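Long-range contacts in uncharacterized protein (PDB 3GG7), which is of unknown function but binds manganese and, as a TatD-type metallo-dependent hydrolase, probably cleaves ester bonds: residues 6-11 against 28-33; 52-57 against 81-86; 17-22 against 208-213; 146-151 against 192-197. All blocks are in the same frame, centred on the assembly; numbering follows the deposited sequence.

Interaction 1 (6-11 against 28-33). With MN (manganese (II) ion), chain B.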
loop_
_atom_site.group_PDB
_atom_site.type_symbol
_atom_site.label_atom_id
_atom_site.label_comp_id
_atom_site.label_asym_id
_atom_site.label_seq_id
_atom_site.Cartn_x
_atom_site.Cartn_y
_atom_site.Cartn_z
ATOM N N PHE A 6 5.640 3.763 2.072
ATOM C CA PHE A 6 4.811 3.694 0.890
ATOM C C PHE A 6 3.423 3.092 1.135
ATOM O O PHE A 6 2.793 2.615 0.205
ATOM C CB PHE A 6 5.543 2.976 -0.255
ATOM C CG PHE A 6 5.325 3.618 -1.590
ATOM C CD1 PHE A 6 5.905 4.846 -1.848
ATOM C CD2 PHE A 6 4.502 3.061 -2.555
ATOM C CE1 PHE A 6 5.706 5.463 -3.054
ATOM C CE2 PHE A 6 4.299 3.706 -3.768
ATOM C CZ PHE A 6 4.918 4.875 -4.017
ATOM N N HIS A 7 2.909 3.210 2.349
ATOM C CA HIS A 7 1.516 2.924 2.642
ATOM C C HIS A 7 1.235 3.349 4.064
ATOM O O HIS A 7 1.570 2.628 5.015
ATOM C CB HIS A 7 1.223 1.435 2.468
ATOM C CG HIS A 7 -0.190 1.044 2.767
ATOM N ND1 HIS A 7 -1.090 0.725 1.781
ATOM C CD2 HIS A 7 -0.867 0.934 3.947
ATOM C CE1 HIS A 7 -2.254 0.421 2.333
ATOM N NE2 HIS A 7 -2.142 0.518 3.640
ATOM N N VAL A 8 0.598 4.511 4.211
ATOM C CA VAL A 8 0.253 5.043 5.515
ATOM C C VAL A 8 -1.041 5.859 5.459
ATOM O O VAL A 8 -1.312 6.535 4.472
ATOM C CB VAL A 8 1.432 5.825 6.119
ATOM C CG1 VAL A 8 1.833 7.057 5.241
ATOM C CG2 VAL A 8 1.147 6.257 7.553
ATOM N N HIS A 9 -1.842 5.761 6.518
ATOM C CA HIS A 9 -3.126 6.438 6.591
ATOM C C HIS A 9 -2.971 7.746 7.334
ATOM O O HIS A 9 -3.387 7.854 8.495
ATOM C CB HIS A 9 -4.172 5.542 7.255
ATOM C CG HIS A 9 -4.384 4.243 6.538
ATOM N ND1 HIS A 9 -5.438 4.037 5.675
ATOM C CD2 HIS A 9 -3.687 3.082 6.562
ATOM C CE1 HIS A 9 -5.369 2.813 5.182
ATOM N NE2 HIS A 9 -4.327 2.203 5.715
ATOM N N LEU A 10 -2.390 8.747 6.682
ATOM C CA LEU A 10 -2.241 10.061 7.341
ATOM C C LEU A 10 -3.567 10.592 7.842
ATOM O O LEU A 10 -3.614 11.197 8.919
ATOM C CB LEU A 10 -1.650 11.106 6.410
ATOM C CG LEU A 10 -0.279 10.888 5.863
ATOM C CD1 LEU A 10 0.066 12.172 5.097
ATOM C CD2 LEU A 10 0.739 10.637 6.985
ATOM N N ASP A 11 -4.648 10.311 7.118
ATOM C CA ASP A 11 -5.956 10.890 7.428
ATOM C C ASP A 11 -6.667 10.202 8.608
ATOM O O ASP A 11 -7.770 10.611 8.991
ATOM C CB ASP A 11 -6.835 10.996 6.165
ATOM C CG ASP A 11 -7.230 9.653 5.588
ATOM O OD1 ASP A 11 -6.984 8.598 6.232
ATOM O OD2 ASP A 11 -7.794 9.681 4.451
ATOM N N LEU A 28 10.645 12.853 4.380
ATOM C CA LEU A 28 10.224 11.455 4.368
ATOM C C LEU A 28 9.039 11.350 3.404
ATOM O O LEU A 28 8.004 11.979 3.619
ATOM C CB LEU A 28 9.837 11.020 5.791
ATOM C CG LEU A 28 9.756 9.524 6.060
ATOM C CD1 LEU A 28 9.867 9.239 7.580
ATOM C CD2 LEU A 28 8.497 8.921 5.494
ATOM N N THR A 29 9.227 10.613 2.312
ATOM C CA THR A 29 8.190 10.405 1.322
ATOM C C THR A 29 7.155 9.406 1.797
ATOM O O THR A 29 7.485 8.301 2.233
ATOM C CB THR A 29 8.784 9.923 0.010
ATOM O OG1 THR A 29 9.795 10.844 -0.406
ATOM C CG2 THR A 29 7.712 9.766 -1.070
ATOM N N VAL A 30 5.888 9.798 1.728
ATOM C CA VAL A 30 4.804 8.940 2.156
ATOM C C VAL A 30 3.744 8.772 1.078
ATOM O O VAL A 30 3.411 9.720 0.357
ATOM C CB VAL A 30 4.133 9.423 3.466
ATOM C CG1 VAL A 30 5.150 9.480 4.612
ATOM C CG2 VAL A 30 3.468 10.800 3.275
ATOM N N LEU A 31 3.249 7.548 0.942
ATOM C CA LEU A 31 2.050 7.293 0.154
ATOM C C LEU A 31 0.888 7.331 1.117
ATOM O O LEU A 31 0.617 6.403 1.859
ATOM C CB LEU A 31 2.108 5.952 -0.595
ATOM C CG LEU A 31 0.951 5.762 -1.562
ATOM C CD1 LEU A 31 1.207 6.614 -2.814
ATOM C CD2 LEU A 31 0.766 4.257 -1.911
ATOM N N SER A 32 0.172 8.444 1.039
ATOM C CA SER A 32 -0.962 8.758 1.898
ATOM C C SER A 32 -2.207 8.124 1.269
ATOM O O SER A 32 -2.740 8.654 0.281
ATOM C CB SER A 32 -1.080 10.288 1.977
ATOM O OG SER A 32 -2.209 10.712 2.739
ATOM N N VAL A 33 -2.625 6.974 1.786
ATOM C CA VAL A 33 -3.719 6.211 1.202
ATOM C C VAL A 33 -5.061 6.604 1.799
ATOM O O VAL A 33 -5.131 7.117 2.944
ATOM C CB VAL A 33 -3.483 4.680 1.311
ATOM C CG1 VAL A 33 -2.219 4.278 0.490
ATOM C CG2 VAL A 33 -3.305 4.231 2.787
HETATM MN MN MN B . -3.589 0.316 5.166
HETATM O O HOH W 1 -6.850 6.275 4.943
HETATM O O HOH W 2 -4.005 9.192 4.311
HETATM O O HOH W 3 -3.963 -1.505 5.999
#
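V33 packs against H7 and H9, the two histidines of the HxH motif that ends the first strand of this TIM-barrel fold. Strands 4-8 and 29-32 run parallel and belong to one beta-alpha-beta unit, linked through helix 16-25. V33 CG1 is anti to the carbonyl carbon (chi1 -63°), which leaves CG2 between the backbone N and the carbonyl carbon, facing both imidazoles. V33 CG2 sits 3.5 Å from the H9 ring centroid, over its centre, and makes a second CH-pi contact with H7, 4.0 Å from that centroid and offset toward the rim. H7 NE2 and H9 NE2 each bind manganese at 2.1 Å. E86 and D196 complete the protein ligands. H7 ND1 is held by S122 OG, which helps fix the rotation of that ring.

At the other end, L31 lies over the F6 ring, with its CB 4.1 Å from the centroid and its CD2 near F6 CD2. The other neighbours of F6 include W54 and F83. An alanine in place of F6 would probably open a gap beside L31 and leave its CB and CD2 less firmly packed.

Between these ends the backbones pair. V8 N donates to L31 O at 3.0 Å, and V33 N returns a bond to V8 O. V8 CG1 rests on V30 CB. L10 CD1 reaches over to V30 CG2 and the S32 side chain. Beyond the strand end, water 1 lies in the plane of the H9 ring. It accepts from H9 ND1 at 2.7 Å and donates to D11 OD1 and V33 O.

Interaction 2 (52-57 against 81-86). With MN (manganese (II) ion), chain B.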
loop_
_atom_site.group_PDB
_atom_site.type_symbol
_atom_site.label_atom_id
_atom_site.label_comp_id
_atom_site.label_asym_id
_atom_site.label_seq_id
_atom_site.Cartn_x
_atom_site.Cartn_y
_atom_site.Cartn_z
ATOM N N HIS A 52 6.519 15.816 -0.380
ATOM C CA HIS A 52 6.757 14.432 0.067
ATOM C C HIS A 52 5.499 13.679 0.380
ATOM O O HIS A 52 5.579 12.486 0.677
ATOM C CB HIS A 52 7.655 14.412 1.285
ATOM C CG HIS A 52 9.063 14.799 0.964
ATOM N ND1 HIS A 52 9.481 16.112 0.949
ATOM C CD2 HIS A 52 10.103 14.059 0.520
ATOM C CE1 HIS A 52 10.744 16.148 0.554
ATOM N NE2 HIS A 52 11.150 14.919 0.304
ATOM N N VAL A 53 4.340 14.316 0.300
ATOM C CA VAL A 53 3.076 13.647 0.598
ATOM C C VAL A 53 2.393 13.322 -0.736
ATOM O O VAL A 53 1.946 14.227 -1.440
ATOM C CB VAL A 53 2.144 14.551 1.444
ATOM C CG1 VAL A 53 0.804 13.850 1.677
ATOM C CG2 VAL A 53 2.804 14.904 2.806
ATOM N N TRP A 54 2.343 12.039 -1.087
ATOM C CA TRP A 54 1.791 11.570 -2.360
ATOM C C TRP A 54 0.494 10.843 -2.046
ATOM O O TRP A 54 0.498 9.772 -1.418
ATOM C CB TRP A 54 2.778 10.596 -3.012
ATOM C CG TRP A 54 4.148 11.155 -3.315
ATOM C CD1 TRP A 54 4.591 12.445 -3.142
ATOM C CD2 TRP A 54 5.255 10.431 -3.892
ATOM N NE1 TRP A 54 5.894 12.550 -3.573
ATOM C CE2 TRP A 54 6.323 11.331 -4.027
ATOM C CE3 TRP A 54 5.432 9.102 -4.296
ATOM C CZ2 TRP A 54 7.568 10.950 -4.539
ATOM C CZ3 TRP A 54 6.656 8.734 -4.819
ATOM C CH2 TRP A 54 7.709 9.668 -4.941
ATOM N N THR A 55 -0.622 11.403 -2.488
ATOM C CA THR A 55 -1.935 10.920 -2.058
ATOM C C THR A 55 -2.504 9.909 -3.074
ATOM O O THR A 55 -2.445 10.116 -4.313
ATOM C CB THR A 55 -2.912 12.086 -1.875
ATOM O OG1 THR A 55 -2.285 13.168 -1.168
ATOM C CG2 THR A 55 -4.182 11.641 -1.124
ATOM N N ALA A 56 -3.045 8.810 -2.536
ATOM C CA ALA A 56 -3.622 7.702 -3.320
ATOM C C ALA A 56 -5.149 7.663 -3.078
ATOM O O ALA A 56 -5.633 8.018 -1.984
ATOM C CB ALA A 56 -2.972 6.372 -2.933
ATOM N N LEU A 57 -5.882 7.288 -4.130
ATOM C CA LEU A 57 -7.330 7.255 -4.197
ATOM C C LEU A 57 -7.748 5.802 -3.984
ATOM O O LEU A 57 -7.400 4.911 -4.770
ATOM C CB LEU A 57 -7.796 7.762 -5.553
ATOM C CG LEU A 57 -9.286 7.736 -5.784
ATOM C CD1 LEU A 57 -9.960 8.782 -4.937
ATOM C CD2 LEU A 57 -9.534 8.035 -7.287
ATOM N N THR A 81 -4.719 11.577 -9.905
ATOM C CA THR A 81 -3.633 10.889 -9.218
ATOM C C THR A 81 -3.104 9.720 -10.006
ATOM O O THR A 81 -3.859 9.063 -10.726
ATOM C CB THR A 81 -4.040 10.425 -7.776
ATOM O OG1 THR A 81 -2.901 9.833 -7.135
ATOM C CG2 THR A 81 -5.192 9.436 -7.810
ATOM N N ARG A 82 -1.821 9.439 -9.807
ATOM C CA ARG A 82 -1.202 8.245 -10.381
ATOM C C ARG A 82 -1.259 7.057 -9.427
ATOM O O ARG A 82 -0.857 5.949 -9.800
ATOM C CB ARG A 82 0.225 8.542 -10.854
ATOM C CG ARG A 82 1.278 8.728 -9.835
ATOM C CD ARG A 82 2.618 9.296 -10.449
ATOM N NE ARG A 82 2.503 10.618 -11.093
ATOM C CZ ARG A 82 2.890 10.929 -12.342
ATOM N NH1 ARG A 82 3.451 10.028 -13.152
ATOM N NH2 ARG A 82 2.709 12.154 -12.812
ATOM N N PHE A 83 -1.763 7.260 -8.197
ATOM C CA PHE A 83 -1.718 6.243 -7.155
ATOM C C PHE A 83 -3.115 5.885 -6.696
ATOM O O PHE A 83 -3.932 6.777 -6.400
ATOM C CB PHE A 83 -0.933 6.710 -5.929
ATOM C CG PHE A 83 0.445 7.256 -6.246
ATOM C CD1 PHE A 83 1.510 6.393 -6.512
ATOM C CD2 PHE A 83 0.678 8.619 -6.229
ATOM C CE1 PHE A 83 2.767 6.921 -6.785
ATOM C CE2 PHE A 83 1.923 9.138 -6.503
ATOM C CZ PHE A 83 2.979 8.258 -6.762
ATOM N N VAL A 84 -3.381 4.584 -6.632
ATOM C CA VAL A 84 -4.664 4.028 -6.175
ATOM C C VAL A 84 -4.401 3.172 -4.944
ATOM O O VAL A 84 -3.555 2.283 -4.971
ATOM C CB VAL A 84 -5.367 3.218 -7.298
ATOM C CG1 VAL A 84 -6.498 2.323 -6.755
ATOM C CG2 VAL A 84 -5.891 4.242 -8.333
ATOM N N GLY A 85 -5.094 3.445 -3.841
ATOM C CA GLY A 85 -4.983 2.645 -2.624
ATOM C C GLY A 85 -5.589 3.422 -1.469
ATOM O O GLY A 85 -5.669 4.651 -1.533
ATOM N N GLU A 86 -6.032 2.736 -0.405
ATOM C CA GLU A 86 -5.943 1.288 -0.264
ATOM C C GLU A 86 -7.142 0.627 -0.940
ATOM O O GLU A 86 -8.292 1.045 -0.755
ATOM C CB GLU A 86 -5.945 0.955 1.231
ATOM C CG GLU A 86 -5.801 -0.526 1.533
ATOM C CD GLU A 86 -5.306 -0.814 2.925
ATOM O OE1 GLU A 86 -5.127 0.147 3.725
ATOM O OE2 GLU A 86 -5.082 -2.007 3.212
HETATM MN MN MN B . -3.589 0.316 5.166
HETATM O O HOH W 3 -3.963 -1.505 5.999
#
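A56 and L57 meet F83 to G85 closely, while the rings of W54 and F83 touch at one point. In the tight part, A56 CB rests 3.6 Å from F83 CB. L57 N donates to F83 O at 3.0 Å. G85 N donates back to L57 O at 2.9 Å, from well above the carbonyl plane. Glycine has no side chain at this point, where A56 CB already comes 3.5 Å from G85 O.

T81 adds a side-chain bond. Its OG1 is anti to the backbone N (chi1 -177°) and donates to T55 O at 2.9 Å. The same oxygen accepts from F83 N, which makes an ST turn. T81 CG2 packs on L57 CB.

These bonds join strand 53-55, at the edge of one parallel sheet, to strand 83-88, at the edge of the next. The two sheets thus meet in the wall of the TIM barrel. G85 leads through a cis peptide into E86, whose OE1 binds manganese at 2.1 Å. E86 OE2 hydrogen-bonds H124.

On the aromatic side, the W54 six-membered ring and the F83 ring are nearly parallel, 13° apart, but barely overlap. Their closest atoms are W54 CE3 and F83 CZ, 3.6 Å apart. Helix 227-243 covers this side, though W54 stays partly exposed, and its NE1 bonds P51 O. The exposed R82 lays its CG over one face of F83.

Interaction 3 (17-22 against 208-213)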
loop_
_atom_site.group_PDB
_atom_site.type_symbol
_atom_site.label_atom_id
_atom_site.label_comp_id
_atom_site.label_asym_id
_atom_site.label_seq_id
_atom_site.Cartn_x
_atom_site.Cartn_y
_atom_site.Cartn_z
ATOM N N VAL A 17 -2.414 16.855 9.939
ATOM C CA VAL A 17 -1.497 17.904 9.500
ATOM C C VAL A 17 -0.168 17.848 10.263
ATOM O O VAL A 17 0.891 18.046 9.661
ATOM C CB VAL A 17 -2.150 19.311 9.628
ATOM C CG1 VAL A 17 -1.131 20.424 9.409
ATOM C CG2 VAL A 17 -3.338 19.425 8.675
ATOM N N ALA A 18 -0.196 17.594 11.574
ATOM C CA ALA A 18 1.044 17.488 12.335
ATOM C C ALA A 18 1.932 16.362 11.809
ATOM O O ALA A 18 3.153 16.505 11.735
ATOM C CB ALA A 18 0.755 17.293 13.841
ATOM N N VAL A 19 1.315 15.234 11.443
ATOM C CA VAL A 19 2.079 14.107 10.957
ATOM C C VAL A 19 2.655 14.467 9.579
ATOM O O VAL A 19 3.808 14.222 9.324
ATOM C CB VAL A 19 1.242 12.811 10.922
ATOM C CG1 VAL A 19 2.052 11.662 10.360
ATOM C CG2 VAL A 19 0.712 12.472 12.347
ATOM N N ALA A 20 1.846 15.045 8.707
ATOM C CA ALA A 20 2.323 15.484 7.383
ATOM C C ALA A 20 3.474 16.470 7.474
ATOM O O ALA A 20 4.454 16.342 6.757
ATOM C CB ALA A 20 1.177 16.097 6.581
ATOM N N ARG A 21 3.358 17.473 8.348
ATOM C CA ARG A 21 4.440 18.417 8.587
ATOM C C ARG A 21 5.714 17.725 9.050
ATOM O O ARG A 21 6.810 18.049 8.622
ATOM C CB ARG A 21 4.041 19.419 9.669
ATOM C CG ARG A 21 3.237 20.570 9.226
ATOM C CD ARG A 21 3.371 21.694 10.276
ATOM N NE ARG A 21 2.137 22.457 10.395
ATOM C CZ ARG A 21 1.218 22.300 11.349
ATOM N NH1 ARG A 21 0.139 23.071 11.319
ATOM N NH2 ARG A 21 1.356 21.393 12.325
ATOM N N ALA A 22 5.565 16.776 9.966
ATOM C CA ALA A 22 6.700 16.039 10.495
ATOM C C ALA A 22 7.415 15.225 9.413
ATOM O O ALA A 22 8.631 15.052 9.434
ATOM C CB ALA A 22 6.242 15.133 11.630
ATOM N N LEU A 208 4.030 5.573 13.535
ATOM C CA LEU A 208 4.204 6.811 12.772
ATOM C C LEU A 208 5.088 6.535 11.576
ATOM O O LEU A 208 5.872 5.576 11.579
ATOM C CB LEU A 208 4.854 7.890 13.650
ATOM C CG LEU A 208 3.946 8.406 14.753
ATOM C CD1 LEU A 208 4.837 9.095 15.797
ATOM C CD2 LEU A 208 2.882 9.344 14.153
ATOM N N PRO A 209 4.997 7.370 10.522
ATOM C CA PRO A 209 5.765 7.098 9.299
ATOM C C PRO A 209 7.263 6.910 9.506
ATOM O O PRO A 209 7.887 6.074 8.829
ATOM C CB PRO A 209 5.466 8.309 8.410
ATOM C CG PRO A 209 4.144 8.784 8.875
ATOM C CD PRO A 209 4.074 8.500 10.355
ATOM N N TRP A 210 7.843 7.645 10.437
ATOM C CA TRP A 210 9.270 7.573 10.621
ATOM C C TRP A 210 9.705 6.305 11.377
ATOM O O TRP A 210 10.901 6.022 11.478
ATOM C CB TRP A 210 9.834 8.872 11.235
ATOM C CG TRP A 210 9.047 9.487 12.339
ATOM C CD1 TRP A 210 9.283 9.367 13.679
ATOM C CD2 TRP A 210 7.920 10.354 12.210
ATOM N NE1 TRP A 210 8.377 10.097 14.382
ATOM C CE2 TRP A 210 7.523 10.720 13.511
ATOM C CE3 TRP A 210 7.201 10.863 11.121
ATOM C CZ2 TRP A 210 6.427 11.556 13.751
ATOM C CZ3 TRP A 210 6.124 11.692 11.357
ATOM C CH2 TRP A 210 5.735 12.027 12.659
ATOM N N ASP A 211 8.745 5.484 11.823
ATOM C CA ASP A 211 9.066 4.159 12.349
ATOM C C ASP A 211 9.535 3.238 11.224
ATOM O O ASP A 211 9.969 2.095 11.471
ATOM C CB ASP A 211 7.841 3.505 13.015
ATOM C CG ASP A 211 7.446 4.136 14.327
ATOM O OD1 ASP A 211 8.328 4.613 15.078
ATOM O OD2 ASP A 211 6.238 4.147 14.639
ATOM N N VAL A 212 9.419 3.704 9.987
ATOM C CA VAL A 212 9.945 2.976 8.824
ATOM C C VAL A 212 11.465 2.810 8.903
ATOM O O VAL A 212 11.994 1.898 8.280
ATOM C CB VAL A 212 9.467 3.611 7.458
ATOM C CG1 VAL A 212 10.293 4.808 7.055
ATOM C CG2 VAL A 212 9.445 2.571 6.339
ATOM N N LYS A 213 12.155 3.670 9.664
ATOM C CA LYS A 213 13.584 3.447 9.963
ATOM C C LYS A 213 13.820 2.023 10.486
ATOM O O LYS A 213 14.821 1.389 10.128
ATOM C CB LYS A 213 14.097 4.478 10.979
ATOM C CG LYS A 213 15.626 4.518 11.054
ATOM C CD LYS A 213 16.135 5.730 11.812
ATOM C CE LYS A 213 17.653 5.670 11.957
ATOM N NZ LYS A 213 18.246 6.963 12.464
#
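W210 sets the far end of its six-membered ring against A22, with CH2 only 3.3 Å from A22 CB. CZ3 of the same ring is also close, 3.5 Å from that methyl, so the packing here is tight. V19 O lies at the edge of the indole, in its plane, 4.0 Å from W210 CZ3. CG of W210 is placed between the backbone N and the carbonyl carbon (chi1 42°), which starts the indole off toward helix 16-25. One face of the indole is covered by L208 CB. R26 makes a cation-pi contact with the indole.

V19 packs beside the tryptophan. Its CG1 meets the proline ring of P209, 3.8 Å from CD, and the two side chains cross obliquely. Its CG2 touches L208 CD2 at 4.2 Å. Within 208-213, L208 N also donates to D211 OD2 at 2.9 Å, alongside backbone bonds.

P209 also packs on D5 and V8 of strand 4-8. In this TIM-barrel fold the contact joins the first helix of the chain, 16-25, to the 3-10 turn leading into helix 212-223, outside the strands, consistent with closure of the barrel's outer layer.

Interaction 4 (146-151 against 192-197). With MN (manganese (II) ion), chain B.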
loop_
_atom_site.group_PDB
_atom_site.type_symbol
_atom_site.label_atom_id
_atom_site.label_comp_id
_atom_site.label_asym_id
_atom_site.label_seq_id
_atom_site.Cartn_x
_atom_site.Cartn_y
_atom_site.Cartn_z
ATOM N N ILE A 146 1.168 -3.273 -6.105
ATOM C CA ILE A 146 1.994 -3.464 -4.937
ATOM C C ILE A 146 1.175 -4.177 -3.886
ATOM O O ILE A 146 0.124 -3.673 -3.460
ATOM C CB ILE A 146 2.435 -2.116 -4.320
ATOM C CG1 ILE A 146 3.082 -1.217 -5.370
ATOM C CG2 ILE A 146 3.390 -2.376 -3.167
ATOM C CD1 ILE A 146 3.210 0.271 -4.901
ATOM N N LEU A 147 1.649 -5.324 -3.433
ATOM C CA LEU A 147 0.975 -6.010 -2.371
ATOM C C LEU A 147 1.497 -5.477 -1.065
ATOM O O LEU A 147 2.653 -5.672 -0.686
ATOM C CB LEU A 147 1.167 -7.535 -2.498
ATOM C CG LEU A 147 0.629 -8.072 -3.812
ATOM C CD1 LEU A 147 0.806 -9.592 -3.800
ATOM C CD2 LEU A 147 -0.818 -7.728 -4.022
ATOM N N HIS A 148 0.623 -4.768 -0.357
ATOM C CA HIS A 148 0.978 -4.147 0.914
ATOM C C HIS A 148 0.797 -5.164 2.057
ATOM O O HIS A 148 -0.193 -5.895 2.101
ATOM C CB HIS A 148 0.145 -2.867 1.094
ATOM C CG HIS A 148 -0.675 -2.830 2.343
ATOM N ND1 HIS A 148 -0.131 -2.579 3.583
ATOM C CD2 HIS A 148 -2.009 -2.973 2.536
ATOM C CE1 HIS A 148 -1.096 -2.599 4.490
ATOM N NE2 HIS A 148 -2.239 -2.844 3.879
ATOM N N TRP A 149 1.805 -5.241 2.922
ATOM C CA TRP A 149 1.820 -6.148 4.077
ATOM C C TRP A 149 1.352 -7.559 3.699
ATOM O O TRP A 149 0.400 -8.099 4.278
ATOM C CB TRP A 149 0.960 -5.568 5.207
ATOM C CG TRP A 149 1.152 -6.198 6.578
ATOM C CD1 TRP A 149 1.771 -7.394 6.887
ATOM C CD2 TRP A 149 0.693 -5.657 7.825
ATOM N NE1 TRP A 149 1.707 -7.616 8.239
ATOM C CE2 TRP A 149 1.053 -6.574 8.839
ATOM C CE3 TRP A 149 -0.004 -4.485 8.180
ATOM C CZ2 TRP A 149 0.754 -6.354 10.184
ATOM C CZ3 TRP A 149 -0.309 -4.274 9.516
ATOM C CH2 TRP A 149 0.076 -5.204 10.503
ATOM N N TYR A 150 2.019 -8.136 2.715
ATOM C CA TYR A 150 1.702 -9.482 2.266
ATOM C C TYR A 150 1.905 -10.503 3.399
ATOM O O TYR A 150 2.945 -10.521 4.050
ATOM C CB TYR A 150 2.538 -9.837 1.035
ATOM C CG TYR A 150 2.234 -11.209 0.526
ATOM C CD1 TYR A 150 1.175 -11.427 -0.331
ATOM C CD2 TYR A 150 2.966 -12.323 0.997
ATOM C CE1 TYR A 150 0.848 -12.738 -0.760
ATOM C CE2 TYR A 150 2.652 -13.599 0.580
ATOM C CZ TYR A 150 1.601 -13.802 -0.287
ATOM O OH TYR A 150 1.287 -15.078 -0.691
ATOM N N SER A 151 0.889 -11.335 3.640
ATOM C CA SER A 151 0.927 -12.307 4.744
ATOM C C SER A 151 0.396 -13.676 4.322
ATOM O O SER A 151 -0.019 -14.477 5.174
ATOM C CB SER A 151 0.167 -11.779 5.970
ATOM O OG SER A 151 -1.231 -11.749 5.768
ATOM N N LEU A 192 9.581 -2.328 -1.355
ATOM C CA LEU A 192 9.387 -0.987 -0.802
ATOM C C LEU A 192 9.141 -1.163 0.682
ATOM O O LEU A 192 8.787 -2.247 1.150
ATOM C CB LEU A 192 8.157 -0.323 -1.464
ATOM C CG LEU A 192 8.197 -0.261 -2.986
ATOM C CD1 LEU A 192 6.871 0.205 -3.525
ATOM C CD2 LEU A 192 9.366 0.614 -3.490
ATOM N N THR A 193 9.288 -0.075 1.429
ATOM C CA THR A 193 9.069 -0.068 2.867
ATOM C C THR A 193 7.763 0.681 3.186
ATOM O O THR A 193 7.424 1.610 2.489
ATOM C CB THR A 193 10.257 0.594 3.594
ATOM O OG1 THR A 193 10.607 1.821 2.954
ATOM C CG2 THR A 193 11.502 -0.322 3.588
ATOM N N GLU A 194 7.079 0.283 4.254
ATOM C CA GLU A 194 5.830 0.940 4.710
ATOM C C GLU A 194 5.710 0.846 6.222
ATOM O O GLU A 194 6.455 0.083 6.847
ATOM C CB GLU A 194 4.600 0.265 4.083
ATOM C CG GLU A 194 4.346 -1.184 4.561
ATOM C CD GLU A 194 2.958 -1.727 4.165
ATOM O OE1 GLU A 194 2.601 -1.657 2.974
ATOM O OE2 GLU A 194 2.223 -2.181 5.069
ATOM N N THR A 195 4.772 1.578 6.822
ATOM C CA THR A 195 4.338 1.334 8.194
ATOM C C THR A 195 2.888 0.856 8.339
ATOM O O THR A 195 2.567 0.140 9.267
ATOM C CB THR A 195 4.466 2.551 9.111
ATOM O OG1 THR A 195 3.579 3.602 8.670
ATOM C CG2 THR A 195 5.912 3.047 9.190
ATOM N N ASP A 196 1.988 1.321 7.471
ATOM C CA ASP A 196 0.564 1.148 7.686
ATOM C C ASP A 196 0.082 1.782 9.005
ATOM O O ASP A 196 -0.902 1.311 9.608
ATOM C CB ASP A 196 0.135 -0.324 7.625
ATOM C CG ASP A 196 -1.347 -0.489 7.297
ATOM O OD1 ASP A 196 -1.930 0.415 6.653
ATOM O OD2 ASP A 196 -1.929 -1.538 7.671
ATOM N N GLY A 197 0.745 2.846 9.456
ATOM C CA GLY A 197 0.230 3.604 10.589
ATOM C C GLY A 197 -1.099 4.225 10.209
ATOM O O GLY A 197 -1.352 4.488 9.030
HETATM MN MN MN B . -3.589 0.316 5.166
HETATM O O HOH W 3 -3.963 -1.505 5.999
#
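The metal site at the mouth of this TIM barrel brings H148, at the end of strand 143-148, against E194 and D196, which follow strand 191-193. H148 ND1 donates to E194 OE2 at 2.8 Å. The bond lies in the imidazole plane and uses the syn lone pair of OE2. A second, weak bond runs from the same N-H to E194 OE1 at 2.9 Å. Ring and carboxylate are nearly coplanar, 22° apart. S168 OG hydrogen-bonds E194 OE1 and so helps position the carboxylate that holds H148.

NE2 of H148 points the other way and lies 3.0 Å from water 3, a ligand of the manganese ion. H148 itself does not bind this ion; it is predicted to bind a second metal. Its ring stacks on that of H7. An alanine in place of H148 would probably take from E194 its bonds to the imidazole, from water 3 its NE2 neighbour and from H7 its stacking partner, though manganese and D196 OD2 would still hold the water.

D196 crosses H148 at about a right angle, its CG anti to the backbone N (chi1 -157°), which brings that carbon near both ion and ring. H148 CE1 approaches D196 OD2 at 3.5 Å. W149 turns a ring edge to the same oxygen, its plane 84° from the carboxylate. Deeper in the barrel, I146 CD1 and L192 CD1 touch at 3.9 Å, near F6. The aspartate is shared between ion and water: D196 OD1 binds manganese at 2.2 Å, and D196 OD2 accepts from water 3 at 2.6 Å.

How the interactions relate
Interactions 1, 2 and 4 meet at the manganese ion and share water 3. Interaction 1 supplies H7 and H9, interaction 2 supplies E86 and interaction 4 supplies D196. Interactions 1 and 2 also share a sheet: S32 N lies 2.8 Å from W54 O, a probable hydrogen bond. Interaction 1 joins interaction 4 through H7 O and D196 N, also 2.8 Å apart and probably bonded. Between interactions 2 and 4, H148 NE2 and E86 OE2 lie 3.0 Å apart, in packing contact. Interaction 3 lies further out; the side chain of P209 is about 12 Å from the ion. It still packs on interaction 1 through W210 CA and L28 CD1, 3.5 Å apart.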